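Local coordinates for Mgp-operon protein 3 (PDB 6RJ1) that probably acts as a membrane-anchored surface adhesin of Mycoplasma pneumoniae, helping the bacterium attach to host-cell sugars, at residues Ser198-Gln203 with Pro213-Val218; Gly584-Gly589 with Gly623-Ser628; Thr619-Met624 with Glu632-Thr637. All coordinates share one frame; numbering follows the deposited sequence.

Overall arrangement
Following the chain from its N terminus, contact 1 comes first: the short helix 200-203 is packed against Pro213-Val218, closing a loop of nine residues just before strand 220-222. Contact 2 spans far more chain, bringing the turn at Gly584-Gly589, which leads to helix 591-595, onto Gly623-Ser628. Contact 3 then closes a short loop of seven residues between strands 614-616 and 650-654. Contacts 2 and 3 interlock along the chain, sharing Gly623 and Met624, and their centres lie about 6 Å apart. Contact 1 stands in series before both but meets contact 3 in space through Pro213, which packs on Thr619, Val621 and Val634, so all three form one loop-rich region.

Contact 1 (Ser198-Gln203 with Pro213-Val218); sequences SSWNSQ and PGPKAV
Trp200 and Pro215 carry this contact, and its main component is a CH-pi interaction. Pro215 CB sits over one face of the indole, 3.5 Å from the centroid of the five-membered ring of Trp200 and only 11° off the ring normal. The indole reaches this place because CG of Trp200 is anti to its own backbone N (chi1 171°), which sends the ring away from the helix toward the proline.

Van der Waals contact extends the overlap across the indole. Pro215 CD lies 3.8 Å from Trp200 NE1, while Pro215 CA lies 3.7 Å from Trp200 CZ2, and the two side chains cross at about a right angle. Gly214 C approaches Trp200 CZ2 obliquely, at 4.0 Å.

Hydrogen bonding works within each segment and around it. Gly214 to Ala217 form a type I beta turn, closed by Ala217 N to Gly214 O at 3.2 Å. The indole NE1 is spent on Asn212 O, which holds the ring to the loop leading into the turn.

Helix 187-192 touches both segments: its Gln187 and Asp188 touch Trp200 and bond to the turn, Phe192 touches Ser199 and Gln203, and Pro213-Val218 runs on into strand 220-222.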
loop_
_atom_site.group_PDB
_atom_site.type_symbol
_atom_site.label_atom_id
_atom_site.label_comp_id
_atom_site.label_asym_id
_atom_site.label_seq_id
_atom_site.Cartn_x
_atom_site.Cartn_y
_atom_site.Cartn_z
ATOM N N SER A 198 -20.474 15.307 31.693
ATOM C CA SER A 198 -20.681 16.740 31.936
ATOM C C SER A 198 -19.560 17.424 32.743
ATOM O O SER A 198 -19.479 18.655 32.743
ATOM C CB SER A 198 -22.031 16.971 32.610
ATOM O OG SER A 198 -22.128 16.283 33.848
ATOM N N SER A 199 -18.699 16.639 33.419
ATOM C CA SER A 199 -17.598 17.162 34.233
ATOM C C SER A 199 -16.282 17.295 33.447
ATOM O O SER A 199 -15.223 17.486 34.053
ATOM C CB SER A 199 -17.417 16.319 35.495
ATOM O OG SER A 199 -17.183 14.955 35.184
ATOM N N TRP A 200 -16.368 17.234 32.095
ATOM C CA TRP A 200 -15.250 17.345 31.152
ATOM C C TRP A 200 -14.477 18.652 31.336
ATOM O O TRP A 200 -13.308 18.593 31.682
ATOM C CB TRP A 200 -15.731 17.163 29.696
ATOM C CG TRP A 200 -14.706 17.470 28.645
ATOM C CD1 TRP A 200 -14.477 18.677 28.050
ATOM C CD2 TRP A 200 -13.813 16.538 28.012
ATOM N NE1 TRP A 200 -13.472 18.565 27.116
ATOM C CE2 TRP A 200 -13.059 17.258 27.059
ATOM C CE3 TRP A 200 -13.606 15.152 28.127
ATOM C CZ2 TRP A 200 -12.088 16.647 26.253
ATOM C CZ3 TRP A 200 -12.635 14.550 27.336
ATOM C CH2 TRP A 200 -11.890 15.292 26.413
ATOM N N ASN A 201 -15.131 19.814 31.143
ATOM C CA ASN A 201 -14.542 21.162 31.246
ATOM C C ASN A 201 -13.785 21.450 32.546
ATOM O O ASN A 201 -12.792 22.179 32.513
ATOM C CB ASN A 201 -15.612 22.236 31.044
ATOM C CG ASN A 201 -16.329 22.171 29.713
ATOM O OD1 ASN A 201 -15.717 22.264 28.635
ATOM N ND2 ASN A 201 -17.652 22.021 29.767
ATOM N N SER A 202 -14.251 20.907 33.678
ATOM C CA SER A 202 -13.638 21.147 34.984
ATOM C C SER A 202 -12.556 20.143 35.385
ATOM O O SER A 202 -11.703 20.479 36.216
ATOM C CB SER A 202 -14.707 21.227 36.070
ATOM O OG SER A 202 -15.572 20.105 36.018
ATOM N N GLN A 203 -12.595 18.917 34.831
ATOM C CA GLN A 203 -11.640 17.865 35.194
ATOM C C GLN A 203 -10.702 17.404 34.070
ATOM O O GLN A 203 -9.821 16.594 34.350
ATOM C CB GLN A 203 -12.371 16.664 35.793
ATOM C CG GLN A 203 -12.585 16.773 37.288
ATOM C CD GLN A 203 -13.450 15.652 37.796
ATOM O OE1 GLN A 203 -14.616 15.861 38.134
ATOM N NE2 GLN A 203 -12.914 14.436 37.857
ATOM N N PRO A 213 -10.850 20.801 23.396
ATOM C CA PRO A 213 -12.232 21.229 23.138
ATOM C C PRO A 213 -13.150 20.160 22.524
ATOM O O PRO A 213 -14.285 20.482 22.172
ATOM C CB PRO A 213 -12.027 22.394 22.173
ATOM C CG PRO A 213 -10.849 21.987 21.375
ATOM C CD PRO A 213 -9.987 21.097 22.232
ATOM N N GLY A 214 -12.665 18.924 22.385
ATOM C CA GLY A 214 -13.435 17.857 21.759
ATOM C C GLY A 214 -13.827 16.701 22.650
ATOM O O GLY A 214 -13.323 15.592 22.443
ATOM N N PRO A 215 -14.780 16.884 23.603
ATOM C CA PRO A 215 -15.197 15.743 24.442
ATOM C C PRO A 215 -15.909 14.650 23.642
ATOM O O PRO A 215 -15.858 13.481 24.021
ATOM C CB PRO A 215 -16.144 16.386 25.464
ATOM C CG PRO A 215 -16.640 17.611 24.818
ATOM C CD PRO A 215 -15.518 18.113 23.975
ATOM N N LYS A 216 -16.555 15.045 22.530
ATOM C CA LYS A 216 -17.323 14.167 21.651
ATOM C C LYS A 216 -16.489 13.534 20.536
ATOM O O LYS A 216 -17.047 12.804 19.714
ATOM C CB LYS A 216 -18.569 14.892 21.084
ATOM C CG LYS A 216 -19.530 15.446 22.139
ATOM C CD LYS A 216 -20.090 14.401 23.115
ATOM C CE LYS A 216 -20.876 15.075 24.220
ATOM N NZ LYS A 216 -21.322 14.104 25.252
ATOM N N ALA A 217 -15.162 13.776 20.521
ATOM C CA ALA A 217 -14.253 13.200 19.525
ATOM C C ALA A 217 -14.222 11.669 19.634
ATOM O O ALA A 217 -14.013 11.123 20.720
ATOM C CB ALA A 217 -12.855 13.776 19.680
ATOM N N VAL A 218 -14.510 10.991 18.513
ATOM C CA VAL A 218 -14.608 9.533 18.419
ATOM C C VAL A 218 -13.235 8.872 18.574
ATOM O O VAL A 218 -12.273 9.260 17.914
ATOM C CB VAL A 218 -15.373 9.088 17.140
ATOM C CG1 VAL A 218 -15.455 7.576 17.043
ATOM C CG2 VAL A 218 -16.779 9.697 17.099
#

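Contact 2 (Gly584-Gly589 with Gly623-Ser628)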
loop_
_atom_site.group_PDB
_atom_site.type_symbol
_atom_site.label_atom_id
_atom_site.label_comp_id
_atom_site.label_asym_id
_atom_site.label_seq_id
_atom_site.Cartn_x
_atom_site.Cartn_y
_atom_site.Cartn_z
ATOM N N GLY A 584 -4.969 21.365 13.329
ATOM C CA GLY A 584 -5.990 22.304 13.787
ATOM C C GLY A 584 -6.224 23.484 12.863
ATOM O O GLY A 584 -5.355 23.827 12.055
ATOM N N LEU A 585 -7.410 24.114 12.972
ATOM C CA LEU A 585 -7.787 25.272 12.158
ATOM C C LEU A 585 -6.875 26.475 12.416
ATOM O O LEU A 585 -6.621 27.272 11.513
ATOM C CB LEU A 585 -9.253 25.657 12.400
ATOM C CG LEU A 585 -10.306 24.743 11.783
ATOM C CD1 LEU A 585 -11.676 25.036 12.352
ATOM C CD2 LEU A 585 -10.341 24.867 10.272
ATOM N N ASP A 586 -6.365 26.565 13.644
ATOM C CA ASP A 586 -5.485 27.608 14.162
ATOM C C ASP A 586 -3.985 27.299 13.975
ATOM O O ASP A 586 -3.153 27.957 14.606
ATOM C CB ASP A 586 -5.799 27.829 15.655
ATOM C CG ASP A 586 -5.525 26.618 16.532
ATOM O OD1 ASP A 586 -5.911 25.490 16.136
ATOM O OD2 ASP A 586 -4.937 26.794 17.610
ATOM N N SER A 587 -3.634 26.320 13.117
ATOM C CA SER A 587 -2.232 25.979 12.869
ATOM C C SER A 587 -1.498 27.153 12.243
ATOM O O SER A 587 -2.098 27.926 11.488
ATOM C CB SER A 587 -2.124 24.787 11.927
ATOM O OG SER A 587 -2.703 23.620 12.477
ATOM N N ASP A 588 -0.197 27.277 12.551
ATOM C CA ASP A 588 0.650 28.311 11.970
ATOM C C ASP A 588 0.929 27.967 10.503
ATOM O O ASP A 588 0.802 26.801 10.107
ATOM C CB ASP A 588 1.951 28.482 12.772
ATOM C CG ASP A 588 1.747 29.097 14.141
ATOM O OD1 ASP A 588 1.074 30.159 14.228
ATOM O OD2 ASP A 588 2.265 28.530 15.127
ATOM N N GLY A 589 1.252 28.989 9.713
ATOM C CA GLY A 589 1.501 28.859 8.284
ATOM C C GLY A 589 2.752 28.099 7.908
ATOM O O GLY A 589 3.710 28.031 8.681
ATOM N N GLY A 623 -2.156 22.979 19.618
ATOM C CA GLY A 623 -0.797 23.365 19.970
ATOM C C GLY A 623 -0.691 24.163 21.237
ATOM O O GLY A 623 -1.123 23.702 22.293
ATOM N N MET A 624 -0.119 25.365 21.123
ATOM C CA MET A 624 0.077 26.288 22.240
ATOM C C MET A 624 -0.856 27.493 22.149
ATOM O O MET A 624 -0.527 28.574 22.640
ATOM C CB MET A 624 1.554 26.704 22.349
ATOM C CG MET A 624 2.471 25.566 22.735
ATOM S SD MET A 624 2.205 25.017 24.432
ATOM C CE MET A 624 3.153 23.488 24.424
ATOM N N LYS A 625 -2.045 27.285 21.559
ATOM C CA LYS A 625 -3.051 28.331 21.384
ATOM C C LYS A 625 -4.322 28.113 22.237
ATOM O O LYS A 625 -5.373 28.697 21.953
ATOM C CB LYS A 625 -3.380 28.511 19.899
ATOM C CG LYS A 625 -2.230 29.100 19.081
ATOM C CD LYS A 625 -2.593 29.203 17.607
ATOM C CE LYS A 625 -1.617 30.029 16.807
ATOM N NZ LYS A 625 -0.308 29.349 16.667
ATOM N N GLY A 626 -4.185 27.323 23.302
ATOM C CA GLY A 626 -5.262 27.000 24.228
ATOM C C GLY A 626 -5.368 27.938 25.408
ATOM O O GLY A 626 -4.485 28.769 25.645
ATOM N N GLY A 627 -6.464 27.792 26.146
ATOM C CA GLY A 627 -6.776 28.618 27.302
ATOM C C GLY A 627 -7.360 29.950 26.882
ATOM O O GLY A 627 -7.287 30.315 25.706
ATOM N N SER A 628 -7.930 30.699 27.844
ATOM C CA SER A 628 -8.522 32.007 27.557
ATOM C C SER A 628 -7.541 32.956 26.858
ATOM O O SER A 628 -7.932 33.646 25.917
ATOM C CB SER A 628 -9.135 32.641 28.808
ATOM O OG SER A 628 -8.378 32.485 30.002
#
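Asp586 and Lys625 mark the closest backbone approach, with CA atoms 7.7 Å apart, where a type I beta turn from Gly584 to Ser587 faces a classic beta bulge in which Lys625 and Gly626 both oppose Glu632. The contact thus joins two irregular loops at the surface of the adhesin, the first running into helix 591-595.

Lys625 is the side chain that spans the gap. It runs nearly straight from CB to CE and then bends at its last torsion (chi4 70°), which turns NZ onto the carboxylate of Asp588. The resulting salt bridge places Lys625 NZ 2.9 Å from Asp588 OD1, although the hydrogen bond within it is weak; Asp588 OD2 lies almost as near, at 3.1 Å from Lys625 NZ, so the ammonium group stands before both oxygens of the carboxylate.

Asp586 meets a different part of the same lysine. The two side chains run antiparallel to one another, so that Asp586 OD2 lies alongside the lysine methylenes, 3.4 Å from Lys625 CD, and stays 5.4 Å from Lys625 NZ. Ser622 grips both oxygens of this carboxylate, its OG bonding OD1 and its backbone N bonding OD2, which ties the turn to the chain entering the second loop. The charge of Asp586, already engaged by Ser622, may add a weaker long-range attraction for the ammonium group.

The turn itself is doubly fastened. Gly584 O accepts from the backbone N and the hydroxyl of Ser587, both arriving from the same face of its plane, and Asn597 bonds to Gly584 N. The hydroxyl bond, from Ser587 OG to Gly584 O, measures 2.7 Å, with its donor tilted 27° from the carbonyl plane.

Contact 3 (Thr619-Met624 with Glu632-Thr637)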
loop_
_atom_site.group_PDB
_atom_site.type_symbol
_atom_site.label_atom_id
_atom_site.label_comp_id
_atom_site.label_asym_id
_atom_site.label_seq_id
_atom_site.Cartn_x
_atom_site.Cartn_y
_atom_site.Cartn_z
ATOM N N THR A 619 -10.541 20.766 14.833
ATOM C CA THR A 619 -10.488 21.561 16.056
ATOM C C THR A 619 -10.135 23.028 15.791
ATOM O O THR A 619 -9.216 23.307 15.018
ATOM C CB THR A 619 -9.566 20.910 17.101
ATOM O OG1 THR A 619 -9.580 21.701 18.287
ATOM C CG2 THR A 619 -8.123 20.726 16.614
ATOM N N PRO A 620 -10.841 23.981 16.434
ATOM C CA PRO A 620 -10.498 25.400 16.236
ATOM C C PRO A 620 -9.307 25.845 17.094
ATOM O O PRO A 620 -8.770 26.921 16.859
ATOM C CB PRO A 620 -11.793 26.142 16.584
ATOM C CG PRO A 620 -12.750 25.081 17.131
ATOM C CD PRO A 620 -11.966 23.838 17.377
ATOM N N VAL A 621 -8.901 25.026 18.088
ATOM C CA VAL A 621 -7.743 25.275 18.960
ATOM C C VAL A 621 -6.827 24.039 19.025
ATOM O O VAL A 621 -7.304 22.909 19.152
ATOM C CB VAL A 621 -8.068 25.845 20.366
ATOM C CG1 VAL A 621 -8.525 27.300 20.285
ATOM C CG2 VAL A 621 -9.085 24.994 21.099
ATOM N N SER A 622 -5.512 24.267 18.899
ATOM C CA SER A 622 -4.469 23.240 18.917
ATOM C C SER A 622 -3.118 23.844 19.327
ATOM O O SER A 622 -2.969 25.065 19.369
ATOM C CB SER A 622 -4.352 22.569 17.547
ATOM O OG SER A 622 -3.991 23.500 16.536
ATOM N N GLY A 623 -2.156 22.979 19.618
ATOM C CA GLY A 623 -0.797 23.365 19.970
ATOM C C GLY A 623 -0.691 24.163 21.237
ATOM O O GLY A 623 -1.123 23.702 22.293
ATOM N N MET A 624 -0.119 25.365 21.123
ATOM C CA MET A 624 0.077 26.288 22.240
ATOM C C MET A 624 -0.856 27.493 22.149
ATOM O O MET A 624 -0.527 28.574 22.640
ATOM C CB MET A 624 1.554 26.704 22.349
ATOM C CG MET A 624 2.471 25.566 22.735
ATOM S SD MET A 624 2.205 25.017 24.432
ATOM C CE MET A 624 3.153 23.488 24.424
ATOM N N GLU A 632 -1.694 28.594 26.258
ATOM C CA GLU A 632 -1.581 27.294 26.916
ATOM C C GLU A 632 -1.624 26.133 25.921
ATOM O O GLU A 632 -2.066 26.298 24.786
ATOM C CB GLU A 632 -2.675 27.135 27.990
ATOM C CG GLU A 632 -2.512 28.060 29.182
ATOM C CD GLU A 632 -3.696 28.142 30.121
ATOM O OE1 GLU A 632 -4.483 27.170 30.199
ATOM O OE2 GLU A 632 -3.826 29.192 30.794
ATOM N N GLU A 633 -1.171 24.956 26.367
ATOM C CA GLU A 633 -1.107 23.724 25.591
ATOM C C GLU A 633 -2.477 23.053 25.465
ATOM O O GLU A 633 -3.159 22.854 26.475
ATOM C CB GLU A 633 -0.098 22.767 26.256
ATOM C CG GLU A 633 0.122 21.437 25.551
ATOM C CD GLU A 633 0.908 20.398 26.334
ATOM O OE1 GLU A 633 1.271 20.662 27.505
ATOM O OE2 GLU A 633 1.151 19.307 25.771
ATOM N N VAL A 634 -2.866 22.687 24.232
ATOM C CA VAL A 634 -4.111 21.953 23.987
ATOM C C VAL A 634 -3.698 20.490 24.019
ATOM O O VAL A 634 -3.123 19.969 23.059
ATOM C CB VAL A 634 -4.873 22.339 22.688
ATOM C CG1 VAL A 634 -6.178 21.558 22.574
ATOM C CG2 VAL A 634 -5.154 23.835 22.634
ATOM N N GLN A 635 -3.925 19.858 25.168
ATOM C CA GLN A 635 -3.535 18.483 25.439
ATOM C C GLN A 635 -4.436 17.444 24.831
ATOM O O GLN A 635 -5.647 17.623 24.707
ATOM C CB GLN A 635 -3.387 18.244 26.941
ATOM C CG GLN A 635 -2.082 18.767 27.509
ATOM C CD GLN A 635 -1.964 18.547 28.991
ATOM O OE1 GLN A 635 -2.890 18.079 29.667
ATOM N NE2 GLN A 635 -0.805 18.893 29.532
ATOM N N THR A 636 -3.820 16.316 24.540
ATOM C CA THR A 636 -4.406 15.147 23.914
ATOM C C THR A 636 -3.808 13.916 24.620
ATOM O O THR A 636 -2.671 13.983 25.089
ATOM C CB THR A 636 -4.246 15.284 22.365
ATOM O OG1 THR A 636 -4.831 14.182 21.703
ATOM C CG2 THR A 636 -2.786 15.509 21.892
ATOM N N THR A 637 -4.598 12.850 24.820
ATOM C CA THR A 637 -4.115 11.638 25.505
ATOM C C THR A 637 -4.770 10.401 24.889
ATOM O O THR A 637 -5.844 10.521 24.313
ATOM C CB THR A 637 -4.248 11.751 27.060
ATOM O OG1 THR A 637 -3.333 10.855 27.696
ATOM C CG2 THR A 637 -5.664 11.497 27.576
#
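Met624 folds back at its second torsion (chi2 -69°), while Glu633 CG stands opposite the backbone N across the CA-CB bond (chi1 -178°); the bend in one chain and the extended start of the other bring the thioether against CB of Glu633. Met624 SD lies 3.7 Å from Glu633 CB, and Met624 CE flanks the next methylene at 3.8 Å from Glu633 CG. The carboxylate of Glu633 continues away from the methionine and receives a weak bond from NE2 of Gln635.

Next to this pair lies the polar link between the backbones. Val634 N donates to Gly623 O over 2.8 Å, and the bond is nearly straight, with 166° at the hydrogen. The same oxygen also takes a CA-H...O contact from Glu633 CA at 3.3 Å.

Val634 points toward the first segment, its CG2 3.8 Å from Ser622 N and its CG1 3.8 Å from Val621 O. The apolar contact between the two valines is looser, with Val621 CB 4.2 Å from Val634 CG2. Outside the pair, Ile605 touches Val634, and Asn211 bonds to both Glu632 and Glu633.

In chemical terms, one nearly straight backbone bond between the two arms of a single loop is accompanied by the buried Val634 packing on Val621, and by the Met624 thioether on the Glu633 methylenes near the more exposed end.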